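TetR family transcriptional regulator (Rhodococcus erythropolis, PDB 4ZA6) is the repressor QsdR, which probably binds DNA through an N-terminal helix-turn-helix domain to control qsdA and so the degradation of N-acylhomoserine lactone quorum-sensing signals. Local coordinates at residues A[111-117]-A[151-156]; A[63-67]-A[123-127]; A[78-83]-A[174-178]; A[7-11]-A[53-57]; A[23-29]-A[44-50]. All coordinates share one frame. Residue numbers count along the deposited sequence, not the author numbering.

Contact 1 of 5, residues A[111-117]-A[151-156]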
# COMPACT_ATOMS: atom_id res chain seq x y z
N MET A 111 8.85 -1.59 1.39
CA MET A 111 9.45 -2.77 0.75
C MET A 111 10.09 -3.80 1.65
O MET A 111 10.66 -4.77 1.18
CB MET A 111 10.36 -2.34 -0.39
CG MET A 111 9.56 -1.89 -1.60
SD MET A 111 10.56 -1.04 -2.79
CE MET A 111 10.70 0.63 -2.01
N MET A 112 9.96 -3.59 2.95
CA MET A 112 10.39 -4.51 3.98
C MET A 112 9.08 -5.01 4.59
O MET A 112 8.14 -4.20 4.66
CB MET A 112 11.19 -3.74 5.06
CG MET A 112 11.81 -4.63 6.09
SD MET A 112 12.68 -3.74 7.37
CE MET A 112 11.28 -3.23 8.47
N PRO A 113 8.97 -6.27 5.11
CA PRO A 113 7.72 -6.65 5.78
C PRO A 113 7.35 -5.64 6.87
O PRO A 113 8.22 -5.07 7.51
CB PRO A 113 8.06 -8.02 6.36
CG PRO A 113 9.03 -8.59 5.38
CD PRO A 113 9.92 -7.40 5.09
N GLY A 114 6.08 -5.29 6.92
CA GLY A 114 5.57 -4.29 7.85
C GLY A 114 4.13 -3.97 7.52
O GLY A 114 3.49 -4.73 6.80
N SER A 115 3.64 -2.82 8.00
CA SER A 115 2.27 -2.36 7.82
C SER A 115 1.74 -2.30 6.38
O SER A 115 0.69 -2.88 6.08
CB SER A 115 2.05 -1.06 8.58
OG SER A 115 2.16 -1.29 9.97
N ILE A 116 2.47 -1.62 5.49
CA ILE A 116 2.08 -1.48 4.07
C ILE A 116 1.96 -2.84 3.36
O ILE A 116 0.91 -3.12 2.79
CB ILE A 116 3.01 -0.48 3.32
CG1 ILE A 116 2.89 0.95 3.94
CG2 ILE A 116 2.67 -0.47 1.79
CD1 ILE A 116 3.99 1.92 3.56
N GLU A 117 3.04 -3.69 3.40
CA GLU A 117 2.99 -5.01 2.77
C GLU A 117 1.92 -5.92 3.37
O GLU A 117 1.31 -6.66 2.61
CB GLU A 117 4.36 -5.72 2.76
CG GLU A 117 5.36 -5.16 1.76
CD GLU A 117 6.63 -5.98 1.54
OE1 GLU A 117 6.99 -6.81 2.41
OE2 GLU A 117 7.24 -5.84 0.46
N VAL A 151 2.38 -8.89 -3.91
CA VAL A 151 2.85 -7.64 -3.28
C VAL A 151 4.38 -7.56 -3.34
O VAL A 151 4.92 -6.53 -3.77
CB VAL A 151 2.31 -7.54 -1.82
CG1 VAL A 151 3.00 -6.41 -1.03
CG2 VAL A 151 0.81 -7.36 -1.82
N ARG A 152 5.06 -8.63 -2.91
CA ARG A 152 6.54 -8.68 -2.89
C ARG A 152 7.17 -8.49 -4.26
O ARG A 152 8.23 -7.88 -4.34
CB ARG A 152 7.04 -10.00 -2.28
CG ARG A 152 6.74 -10.19 -0.78
CD ARG A 152 7.59 -9.33 0.12
NE ARG A 152 9.00 -9.74 0.06
CZ ARG A 152 9.99 -9.06 0.63
NH1 ARG A 152 9.74 -7.93 1.27
NH2 ARG A 152 11.24 -9.50 0.55
N ILE A 153 6.56 -9.07 -5.33
CA ILE A 153 7.10 -9.00 -6.71
C ILE A 153 6.84 -7.69 -7.36
O ILE A 153 7.62 -7.30 -8.22
CB ILE A 153 6.70 -10.16 -7.68
CG1 ILE A 153 5.18 -10.30 -7.89
CG2 ILE A 153 7.43 -11.42 -7.40
CD1 ILE A 153 4.74 -11.41 -8.68
N CYS A 154 5.72 -7.03 -6.99
CA CYS A 154 5.27 -5.76 -7.57
C CYS A 154 5.84 -4.53 -6.96
O CYS A 154 6.11 -3.59 -7.70
CB CYS A 154 3.75 -5.69 -7.57
SG CYS A 154 2.97 -6.91 -8.66
N ASP A 155 5.92 -4.48 -5.62
CA ASP A 155 6.32 -3.24 -4.97
C ASP A 155 7.68 -2.64 -5.35
O ASP A 155 7.76 -1.41 -5.55
CB ASP A 155 5.99 -3.21 -3.49
CG ASP A 155 6.68 -4.23 -2.61
OD1 ASP A 155 7.66 -4.88 -3.09
OD2 ASP A 155 6.25 -4.36 -1.44
N VAL A 156 8.70 -3.50 -5.60
CA VAL A 156 10.03 -3.00 -6.03
C VAL A 156 9.97 -2.33 -7.40
O VAL A 156 10.82 -1.49 -7.71
CB VAL A 156 11.19 -4.03 -5.90
CG1 VAL A 156 11.52 -4.30 -4.43
CG2 VAL A 156 10.86 -5.33 -6.63
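Met111 closes helix 103-111 and lies across from Asp155, their CA atoms 6.5 Å apart. Its side chain runs along helix 143-158: SD is 3.8 Å from Val156 CG1, and CG passes 3.8 Å from Asp155 OD1. Met112 is the first residue to leave helical backbone angles, and Pro113 continues the turn, with CD 3.9 Å from Arg152 NH1. Gly114 then takes the N-cap position of helix 115-133. Ser115 and Ile116 begin that helix but face other partners, so the second half of the contact rests on Glu117. Its carboxylate reaches Arg152 in a salt bridge, Glu117 OE1 accepting from Arg152 NH1 at 3.2 Å (N-H...O angle 154°), with a weak second bond from NH1 to Glu117 OE2 at 3.4 Å. Glu117 OE2 also lies 2.6 Å from Asp155 OD2, a separation so short that one of the two acids probably carries a proton. Beneath this polar group, Glu117 CG packs on Val151 CG1 at 3.9 Å. On their remaining sides, Ile116 and Ser115 meet helix 47-69, Cys154 and Ile153 meet helix 170-181, and Met111 touches Tyr159 and Leu163, so the turn joining helices 103-111 and 115-133 lies between helix 47-69 and helix 170-181.

Contact 2 of 5, residues A[63-67]-A[123-127]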
# COMPACT_ATOMS: atom_id res chain seq x y z
N TYR A 63 -6.89 0.55 -2.54
CA TYR A 63 -7.29 -0.80 -2.96
C TYR A 63 -8.81 -0.92 -3.09
O TYR A 63 -9.30 -1.46 -4.08
CB TYR A 63 -6.79 -1.83 -1.94
CG TYR A 63 -5.51 -2.54 -2.32
CD1 TYR A 63 -5.53 -3.71 -3.08
CD2 TYR A 63 -4.28 -2.09 -1.85
CE1 TYR A 63 -4.35 -4.37 -3.43
CE2 TYR A 63 -3.09 -2.73 -2.21
CZ TYR A 63 -3.14 -3.90 -2.96
OH TYR A 63 -1.97 -4.55 -3.31
N ARG A 64 -9.55 -0.44 -2.07
CA ARG A 64 -11.02 -0.50 -2.01
C ARG A 64 -11.65 0.26 -3.14
O ARG A 64 -12.66 -0.19 -3.69
CB ARG A 64 -11.53 0.04 -0.66
CG ARG A 64 -11.01 -0.72 0.57
CD ARG A 64 -11.71 -2.04 0.82
NE ARG A 64 -11.18 -2.73 2.00
CZ ARG A 64 -11.07 -4.04 2.09
NH1 ARG A 64 -11.43 -4.82 1.07
NH2 ARG A 64 -10.58 -4.60 3.18
N LYS A 65 -11.09 1.42 -3.48
CA LYS A 65 -11.59 2.25 -4.58
C LYS A 65 -11.34 1.50 -5.89
O LYS A 65 -12.26 1.31 -6.66
CB LYS A 65 -10.90 3.63 -4.57
CG LYS A 65 -11.49 4.61 -5.59
CD LYS A 65 -10.73 5.93 -5.62
CE LYS A 65 -11.26 6.86 -6.69
NZ LYS A 65 -10.52 8.15 -6.71
N ALA A 66 -10.12 0.99 -6.08
CA ALA A 66 -9.80 0.25 -7.30
C ALA A 66 -10.66 -1.00 -7.47
O ALA A 66 -11.05 -1.29 -8.59
CB ALA A 66 -8.32 -0.12 -7.32
N MET A 67 -10.98 -1.72 -6.37
CA MET A 67 -11.83 -2.92 -6.40
C MET A 67 -13.25 -2.62 -6.84
O MET A 67 -13.86 -3.46 -7.49
CB MET A 67 -11.87 -3.60 -5.02
CG MET A 67 -10.63 -4.39 -4.67
SD MET A 67 -10.48 -4.67 -2.87
CE MET A 67 -11.77 -5.90 -2.63
N ILE A 123 -5.49 -7.66 1.64
CA ILE A 123 -6.53 -7.22 0.69
C ILE A 123 -6.37 -8.01 -0.60
O ILE A 123 -7.38 -8.46 -1.15
CB ILE A 123 -6.52 -5.69 0.44
CG1 ILE A 123 -6.83 -4.91 1.75
CG2 ILE A 123 -7.54 -5.33 -0.68
CD1 ILE A 123 -6.60 -3.40 1.66
N THR A 124 -5.11 -8.24 -1.07
CA THR A 124 -4.90 -9.07 -2.28
C THR A 124 -5.48 -10.49 -2.08
O THR A 124 -6.17 -10.99 -2.95
CB THR A 124 -3.45 -9.08 -2.76
OG1 THR A 124 -3.00 -7.74 -2.93
CG2 THR A 124 -3.27 -9.87 -4.09
N ALA A 125 -5.20 -11.11 -0.91
CA ALA A 125 -5.69 -12.44 -0.51
C ALA A 125 -7.23 -12.50 -0.59
O ALA A 125 -7.79 -13.48 -1.06
CB ALA A 125 -5.21 -12.75 0.91
N GLU A 126 -7.90 -11.44 -0.13
CA GLU A 126 -9.36 -11.29 -0.14
C GLU A 126 -9.89 -11.23 -1.60
O GLU A 126 -10.89 -11.89 -1.93
CB GLU A 126 -9.74 -10.03 0.65
CG GLU A 126 -11.22 -9.72 0.70
CD GLU A 126 -11.54 -8.27 1.01
OE1 GLU A 126 -10.76 -7.62 1.74
OE2 GLU A 126 -12.60 -7.80 0.54
N ILE A 127 -9.20 -10.47 -2.47
CA ILE A 127 -9.52 -10.34 -3.90
C ILE A 127 -9.40 -11.74 -4.55
O ILE A 127 -10.30 -12.15 -5.30
CB ILE A 127 -8.61 -9.30 -4.61
CG1 ILE A 127 -8.99 -7.86 -4.21
CG2 ILE A 127 -8.67 -9.46 -6.14
CD1 ILE A 127 -7.81 -6.85 -4.23
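Apolar packing supplies most of this interface. Ile123 presses its CB over one face of the Tyr63 ring, with CG2 3.5 Å from Tyr63 CD1, while Ile127 CD1 meets the ring edge at 4.0 Å from the same CD1. Met67, one turn after Tyr63, puts SD 3.7 Å from both Ile123 CG2 and Ile127 CD1, so the two isoleucines share the same pair of partners. The CA pairs Tyr63-Ile123 (7.4 Å) and Met67-Ile127 (8.2 Å) confirm that the helices advance in step. Ionic contact borders this core: Arg64 NH1 donates to Glu126 OE1 at 3.0 Å and 162°, and a weak bond joins Arg64 NH2 to the same oxygen at 3.4 Å. The guanidinium meets the carboxylate at its edge and covers Ile123 CG1 with a face, 4.0 Å from NH2; Glu60 is a second acidic partner of Arg64. Among the hydroxyls, Thr124 OG1 is bonded within its own helix to Ser120 O and lies 3.4 Å from Tyr63 OH. The short axes run 11.6 Å apart at -21°, nearly parallel. Such packing of helix 47-69, which leaves the probable DNA-binding domain, against a helix of the C-terminal bundle is characteristic of the all-helical TetR fold.

Contact 3 of 5, residues A[78-83]-A[174-178]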
# COMPACT_ATOMS: atom_id res chain seq x y z
N ILE A 78 -8.24 -8.83 -11.59
CA ILE A 78 -7.11 -8.69 -10.68
C ILE A 78 -6.07 -7.78 -11.32
O ILE A 78 -5.57 -6.88 -10.66
CB ILE A 78 -6.53 -10.07 -10.28
CG1 ILE A 78 -7.57 -10.90 -9.48
CG2 ILE A 78 -5.23 -9.90 -9.48
CD1 ILE A 78 -7.42 -12.44 -9.63
N LEU A 79 -5.82 -7.97 -12.63
CA LEU A 79 -4.89 -7.13 -13.37
C LEU A 79 -5.37 -5.68 -13.39
O LEU A 79 -4.56 -4.78 -13.17
CB LEU A 79 -4.62 -7.66 -14.78
CG LEU A 79 -3.63 -8.82 -14.88
CD1 LEU A 79 -3.62 -9.41 -16.31
CD2 LEU A 79 -2.21 -8.38 -14.58
N ASP A 80 -6.66 -5.47 -13.58
CA ASP A 80 -7.22 -4.12 -13.58
C ASP A 80 -7.09 -3.43 -12.22
O ASP A 80 -6.73 -2.25 -12.17
CB ASP A 80 -8.68 -4.15 -14.03
CG ASP A 80 -9.23 -2.78 -14.38
OD1 ASP A 80 -8.43 -1.87 -14.70
OD2 ASP A 80 -10.45 -2.65 -14.42
N VAL A 81 -7.39 -4.14 -11.12
CA VAL A 81 -7.29 -3.57 -9.75
C VAL A 81 -5.84 -3.12 -9.51
O VAL A 81 -5.63 -1.98 -9.11
CB VAL A 81 -7.73 -4.59 -8.67
CG1 VAL A 81 -7.31 -4.15 -7.27
CG2 VAL A 81 -9.24 -4.84 -8.73
N PHE A 82 -4.85 -3.99 -9.81
CA PHE A 82 -3.42 -3.68 -9.60
C PHE A 82 -2.91 -2.54 -10.42
O PHE A 82 -2.13 -1.74 -9.90
CB PHE A 82 -2.53 -4.93 -9.77
CG PHE A 82 -2.39 -5.67 -8.47
CD1 PHE A 82 -1.36 -5.37 -7.59
CD2 PHE A 82 -3.33 -6.62 -8.09
CE1 PHE A 82 -1.25 -6.02 -6.36
CE2 PHE A 82 -3.24 -7.25 -6.85
CZ PHE A 82 -2.20 -6.94 -5.99
N GLY A 83 -3.32 -2.48 -11.69
CA GLY A 83 -2.96 -1.39 -12.58
C GLY A 83 -3.47 -0.07 -12.03
O GLY A 83 -2.71 0.91 -11.95
N LEU A 174 2.80 -5.72 -13.79
CA LEU A 174 1.61 -6.40 -14.32
C LEU A 174 1.95 -7.73 -14.99
O LEU A 174 1.18 -8.70 -14.90
CB LEU A 174 0.87 -5.47 -15.28
CG LEU A 174 0.11 -4.32 -14.60
CD1 LEU A 174 -0.49 -3.37 -15.63
CD2 LEU A 174 -0.96 -4.84 -13.66
N ASP A 175 3.10 -7.77 -15.70
CA ASP A 175 3.59 -8.97 -16.39
C ASP A 175 3.86 -10.06 -15.36
O ASP A 175 3.53 -11.23 -15.59
CB ASP A 175 4.86 -8.66 -17.18
CG ASP A 175 4.68 -7.83 -18.43
OD1 ASP A 175 3.59 -7.90 -19.03
OD2 ASP A 175 5.66 -7.16 -18.85
N LEU A 176 4.42 -9.67 -14.20
CA LEU A 176 4.72 -10.57 -13.07
C LEU A 176 3.44 -11.10 -12.40
O LEU A 176 3.38 -12.28 -12.06
CB LEU A 176 5.62 -9.89 -12.04
CG LEU A 176 7.10 -9.76 -12.45
CD1 LEU A 176 7.81 -8.74 -11.58
CD2 LEU A 176 7.84 -11.12 -12.36
N ILE A 177 2.41 -10.25 -12.26
CA ILE A 177 1.09 -10.65 -11.73
C ILE A 177 0.47 -11.69 -12.67
O ILE A 177 0.03 -12.74 -12.20
CB ILE A 177 0.15 -9.45 -11.50
CG1 ILE A 177 0.73 -8.51 -10.46
CG2 ILE A 177 -1.27 -9.91 -11.11
CD1 ILE A 177 0.18 -7.10 -10.57
N ALA A 178 0.46 -11.39 -13.99
CA ALA A 178 -0.06 -12.30 -15.03
C ALA A 178 0.63 -13.67 -14.93
O ALA A 178 -0.04 -14.68 -14.80
CB ALA A 178 0.20 -11.72 -16.41
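This is a buried helix-helix contact of apolar side chains inside the C-terminal domain, where helix 74-90 packs against the last helix, 170-181. The two segments run roughly antiparallel, 153° between their N-to-C directions, with axes 10.3 Å apart at closest approach; Leu79 and Leu174 bring their CA atoms to 6.6 Å. Leu79 makes the most varied contact: its CD2 lies 3.4 Å from Leu174 O, 3.9 Å from Leu174 CD2 and 3.9 Å from Ile177 CG2, while its CD1 is 4.5 Å from Ala178 CB. One turn on, Phe82 CB rests 3.6 Å from Ile177 CD1 and 4.2 Å from Leu174 CD2. Gly83 exposes its backbone to Leu174, Gly83 N lying 3.9 Å from Leu174 CD2, and a CB there would come 3.9 Å from Leu174 CD1. Ile78 adds a looser contact, CG2 to Ile177 CG2 at 4.3 Å. Beyond the pair, Ile78 and Phe82 turn to helix 115-133, and Ile177 to helix 143-158, so four helices share this core. The polar residues Asp80 and Asp175 stay outside it, bonded to Ser71 and Arg185. Cohesion across the interface therefore comes from burial and van der Waals contact of mostly aliphatic groups, without directional polar bonds.

Contact 4 of 5, residues A[7-11]-A[53-57]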
# COMPACT_ATOMS: atom_id res chain seq x y z
N ARG A 7 -6.13 6.30 19.92
CA ARG A 7 -5.31 5.91 18.77
C ARG A 7 -5.90 6.51 17.47
O ARG A 7 -5.15 7.05 16.66
CB ARG A 7 -5.24 4.37 18.70
CG ARG A 7 -4.29 3.77 17.64
CD ARG A 7 -4.39 2.26 17.59
NE ARG A 7 -3.75 1.71 16.39
CZ ARG A 7 -4.40 1.31 15.30
NH1 ARG A 7 -5.73 1.39 15.24
NH2 ARG A 7 -3.73 0.83 14.26
N ARG A 8 -7.24 6.45 17.29
CA ARG A 8 -7.92 7.02 16.12
C ARG A 8 -7.65 8.53 15.98
O ARG A 8 -7.35 8.98 14.88
CB ARG A 8 -9.43 6.70 16.15
CG ARG A 8 -10.29 7.22 14.98
CD ARG A 8 -9.91 6.80 13.56
NE ARG A 8 -9.25 5.49 13.45
CZ ARG A 8 -8.32 5.21 12.54
NH1 ARG A 8 -7.93 6.14 11.67
NH2 ARG A 8 -7.76 4.01 12.51
N ARG A 9 -7.75 9.30 17.09
CA ARG A 9 -7.46 10.74 17.07
C ARG A 9 -6.02 10.94 16.62
O ARG A 9 -5.78 11.77 15.75
CB ARG A 9 -7.68 11.37 18.45
CG ARG A 9 -9.14 11.55 18.82
CD ARG A 9 -9.25 12.44 20.03
NE ARG A 9 -10.51 12.24 20.75
CZ ARG A 9 -10.64 11.53 21.86
NH1 ARG A 9 -9.58 10.94 22.41
NH2 ARG A 9 -11.83 11.40 22.44
N ALA A 10 -5.09 10.13 17.16
CA ALA A 10 -3.67 10.19 16.81
C ALA A 10 -3.40 9.90 15.34
O ALA A 10 -2.69 10.67 14.70
CB ALA A 10 -2.85 9.28 17.72
N ILE A 11 -3.99 8.81 14.79
CA ILE A 11 -3.79 8.44 13.38
C ILE A 11 -4.44 9.47 12.46
O ILE A 11 -3.82 9.89 11.48
CB ILE A 11 -4.27 7.00 13.06
CG1 ILE A 11 -3.61 5.97 14.00
CG2 ILE A 11 -4.06 6.65 11.56
CD1 ILE A 11 -4.34 4.62 14.02
N THR A 53 1.41 3.04 9.76
CA THR A 53 -0.04 2.86 10.00
C THR A 53 -0.82 3.79 9.12
O THR A 53 -1.81 3.37 8.53
CB THR A 53 -0.33 3.12 11.49
OG1 THR A 53 0.44 2.20 12.25
CG2 THR A 53 -1.83 3.02 11.83
N VAL A 54 -0.38 5.07 9.02
CA VAL A 54 -0.99 6.13 8.23
C VAL A 54 -1.00 5.70 6.75
O VAL A 54 -2.04 5.77 6.09
CB VAL A 54 -0.21 7.47 8.48
CG1 VAL A 54 -0.45 8.50 7.37
CG2 VAL A 54 -0.56 8.06 9.85
N LEU A 55 0.15 5.24 6.26
CA LEU A 55 0.32 4.80 4.87
C LEU A 55 -0.42 3.50 4.58
O LEU A 55 -0.92 3.35 3.47
CB LEU A 55 1.81 4.66 4.53
CG LEU A 55 2.62 5.95 4.60
CD1 LEU A 55 4.11 5.69 4.33
CD2 LEU A 55 2.05 7.00 3.66
N ALA A 56 -0.52 2.60 5.57
CA ALA A 56 -1.27 1.34 5.42
C ALA A 56 -2.77 1.65 5.27
O ALA A 56 -3.43 1.04 4.45
CB ALA A 56 -1.05 0.46 6.63
N GLU A 57 -3.31 2.60 6.07
CA GLU A 57 -4.73 2.97 5.97
C GLU A 57 -5.02 3.62 4.60
O GLU A 57 -6.05 3.33 4.01
CB GLU A 57 -5.15 3.89 7.14
CG GLU A 57 -5.23 3.17 8.48
CD GLU A 57 -5.88 3.92 9.62
OE1 GLU A 57 -6.37 5.05 9.40
OE2 GLU A 57 -5.89 3.38 10.75
O HOH W 1 -5.03 0.87 11.33
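Glu57 is the main acceptor here, and both its carboxylate oxygens are engaged by Arg8. Arg8 NH2 donates to Glu57 OE2 at 2.6 Å with a nearly straight angle of 176°, and Arg8 NH1 donates to Glu57 OE1 at 3.0 Å and 159°, a two-pronged, edge-on salt bridge. Arg8 NH1 has a further acidic partner in Asp12, one turn along its own helix. Glu57 OE2 also accepts from a water at 2.7 Å, and that water takes a bond from Arg7 NH2 at 3.2 Å, so Arg7 joins the carboxylate indirectly. The hydroxyl of Thr53 looks inward to its helix, its OG1 bonded to Glu49 O, which leaves Thr53 CG2 to meet Arg7 NH2 at 3.8 Å and Ile11 CD1 at 3.7 Å. Ile11 CG2 packs 4.1 Å from Val54 CG2; the same methyl also lies 3.5 Å from Glu57 OE1. The axes of segments 7-11 and 53-57 make 83°, 11.6 Å apart at closest approach, and join the first helix of the probable DNA-binding domain, as in TetR relatives, to the helix continuing into the C-terminal domain. A bidentate ion pair with a water bridge thus sits beside a small aliphatic patch.

Contact 5 of 5, residues A[23-29]-A[44-50]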
# COMPACT_ATOMS: atom_id res chain seq x y z
N PRO A 23 5.99 17.08 7.26
CA PRO A 23 6.65 15.90 7.85
C PRO A 23 5.98 15.52 9.17
O PRO A 23 5.36 16.36 9.82
CB PRO A 23 8.10 16.38 8.06
CG PRO A 23 8.00 17.87 8.17
CD PRO A 23 6.89 18.25 7.23
N LEU A 24 6.07 14.24 9.56
CA LEU A 24 5.44 13.75 10.79
C LEU A 24 6.25 14.09 12.05
O LEU A 24 6.93 13.23 12.61
CB LEU A 24 5.17 12.24 10.71
CG LEU A 24 3.89 11.75 11.35
CD1 LEU A 24 2.70 12.07 10.45
CD2 LEU A 24 3.95 10.25 11.57
N ASP A 25 6.10 15.32 12.53
CA ASP A 25 6.79 15.83 13.71
C ASP A 25 6.02 15.38 14.94
O ASP A 25 4.91 15.86 15.17
CB ASP A 25 6.86 17.36 13.64
CG ASP A 25 7.76 18.02 14.66
OD1 ASP A 25 7.65 17.69 15.86
OD2 ASP A 25 8.56 18.90 14.27
N MET A 26 6.59 14.43 15.71
CA MET A 26 5.99 13.83 16.90
C MET A 26 5.71 14.83 18.01
O MET A 26 4.71 14.67 18.73
CB MET A 26 6.77 12.60 17.39
CG MET A 26 6.79 11.45 16.41
SD MET A 26 5.16 10.86 15.83
CE MET A 26 4.97 9.41 16.81
N SER A 27 6.50 15.91 18.10
CA SER A 27 6.29 16.98 19.07
C SER A 27 5.08 17.83 18.67
O SER A 27 4.24 18.13 19.52
CB SER A 27 7.54 17.84 19.23
OG SER A 27 8.43 17.23 20.15
N LEU A 28 4.98 18.19 17.36
CA LEU A 28 3.88 18.95 16.77
C LEU A 28 2.60 18.10 16.97
O LEU A 28 1.61 18.60 17.49
CB LEU A 28 4.14 19.14 15.26
CG LEU A 28 3.91 20.51 14.60
CD1 LEU A 28 4.94 20.76 13.51
CD2 LEU A 28 2.54 20.58 13.94
N LEU A 29 2.67 16.79 16.63
CA LEU A 29 1.54 15.85 16.81
C LEU A 29 1.06 15.79 18.27
O LEU A 29 -0.14 15.95 18.52
CB LEU A 29 1.91 14.46 16.29
CG LEU A 29 0.85 13.34 16.39
CD1 LEU A 29 -0.51 13.77 15.88
CD2 LEU A 29 1.28 12.18 15.55
N VAL A 44 0.94 5.15 19.96
CA VAL A 44 1.21 4.79 18.56
C VAL A 44 2.63 4.26 18.24
O VAL A 44 2.88 3.84 17.11
CB VAL A 44 0.82 5.95 17.62
CG1 VAL A 44 -0.68 6.24 17.66
CG2 VAL A 44 1.64 7.21 17.92
N GLY A 45 3.52 4.30 19.21
CA GLY A 45 4.90 3.89 18.98
C GLY A 45 5.69 5.04 18.41
O GLY A 45 5.27 6.20 18.49
N ASN A 46 6.86 4.74 17.83
CA ASN A 46 7.69 5.78 17.25
C ASN A 46 7.09 6.34 15.93
O ASN A 46 6.05 5.86 15.46
CB ASN A 46 9.15 5.31 17.09
CG ASN A 46 9.36 4.12 16.18
OD1 ASN A 46 8.78 3.99 15.09
ND2 ASN A 46 10.25 3.23 16.58
N ARG A 47 7.74 7.37 15.38
CA ARG A 47 7.41 8.08 14.15
C ARG A 47 7.28 7.13 12.94
O ARG A 47 6.38 7.32 12.12
CB ARG A 47 8.51 9.13 13.91
CG ARG A 47 8.20 10.18 12.88
CD ARG A 47 9.48 10.93 12.55
NE ARG A 47 9.27 12.02 11.59
CZ ARG A 47 9.25 11.86 10.27
NH1 ARG A 47 9.39 10.65 9.73
NH2 ARG A 47 9.06 12.91 9.47
N ASP A 48 8.18 6.13 12.83
CA ASP A 48 8.15 5.19 11.71
C ASP A 48 6.94 4.24 11.80
O ASP A 48 6.28 4.03 10.78
CB ASP A 48 9.48 4.45 11.54
CG ASP A 48 10.68 5.34 11.18
OD1 ASP A 48 10.46 6.54 10.83
OD2 ASP A 48 11.82 4.84 11.23
N GLU A 49 6.62 3.74 13.01
CA GLU A 49 5.48 2.84 13.25
C GLU A 49 4.18 3.57 12.93
O GLU A 49 3.29 2.98 12.30
CB GLU A 49 5.45 2.36 14.71
CG GLU A 49 6.57 1.40 15.07
CD GLU A 49 6.49 0.95 16.51
OE1 GLU A 49 6.96 1.70 17.40
OE2 GLU A 49 5.93 -0.14 16.76
N LEU A 50 4.07 4.85 13.36
CA LEU A 50 2.89 5.68 13.10
C LEU A 50 2.77 6.01 11.61
O LEU A 50 1.67 5.92 11.08
CB LEU A 50 2.92 6.95 13.96
CG LEU A 50 1.74 7.90 13.77
CD1 LEU A 50 0.37 7.21 14.00
CD2 LEU A 50 1.90 9.09 14.62
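Met26 fills the middle of this contact through a folded side chain, chi1 and chi2 both m and chi3 at -102°, that sets CE over the turn before helix 47-69: CE lies 3.6 Å from Gly45 O, 3.8 Å from Leu50 CD2 and 4.1 Å from Val44 CG2. Leu29 and Leu50 share the t, p rotamer and meet CD2 to CD2 at 3.3 Å, and Leu24, with chi1 at -143°, brings its CD2 3.9 Å from Leu50 CD2. Arg47 is extended, three chi angles near t, so that its guanidinium lies with one face over Leu24 CB and its edge toward Pro23 CB; Arg47 NE is 2.8 Å from Leu24 O. Asp25 OD1 accepts from Leu28 N at 3.1 Å, and Asn46, chi1 p, forms a capping box with Glu49: Glu49 N to Asn46 OD1 at 3.0 Å, Asn46 N to Glu49 OE1 at 3.1 Å. Gly45, at phi 85°, makes the bend. As in TetR relatives, helices 26-33 and 37-44 probably form the DNA-binding helix-turn-helix. Its link to helix 47-69 combines an apolar centre with the Arg47 guanidinium laid over Leu24, its charge met by Glu102, while the caps satisfy NH groups at both helix starts.

How the contacts relate
From the N terminus, contact 4 closes the first loop, bringing helix 4-19 onto helix 47-69, and contact 5 nests inside it, joining helices 26-33 and 47-69; the two touch where Ala10 meets Val44, and together they hold the N-terminal domain. Farther along helix 47-69, contact 2 reaches helix 115-133. Contact 3 opens before contact 2 has closed, so these cross, and it encloses contact 1 on its way to helix 170-181. Contact 1 crosses contact 2 as well, sharing helix 115-133. Contacts 1, 2 and 3 touch one another in the C-terminal core, whereas contacts 3 and 5 have centres about 34 Å apart, with helix 47-69 bridging the domains.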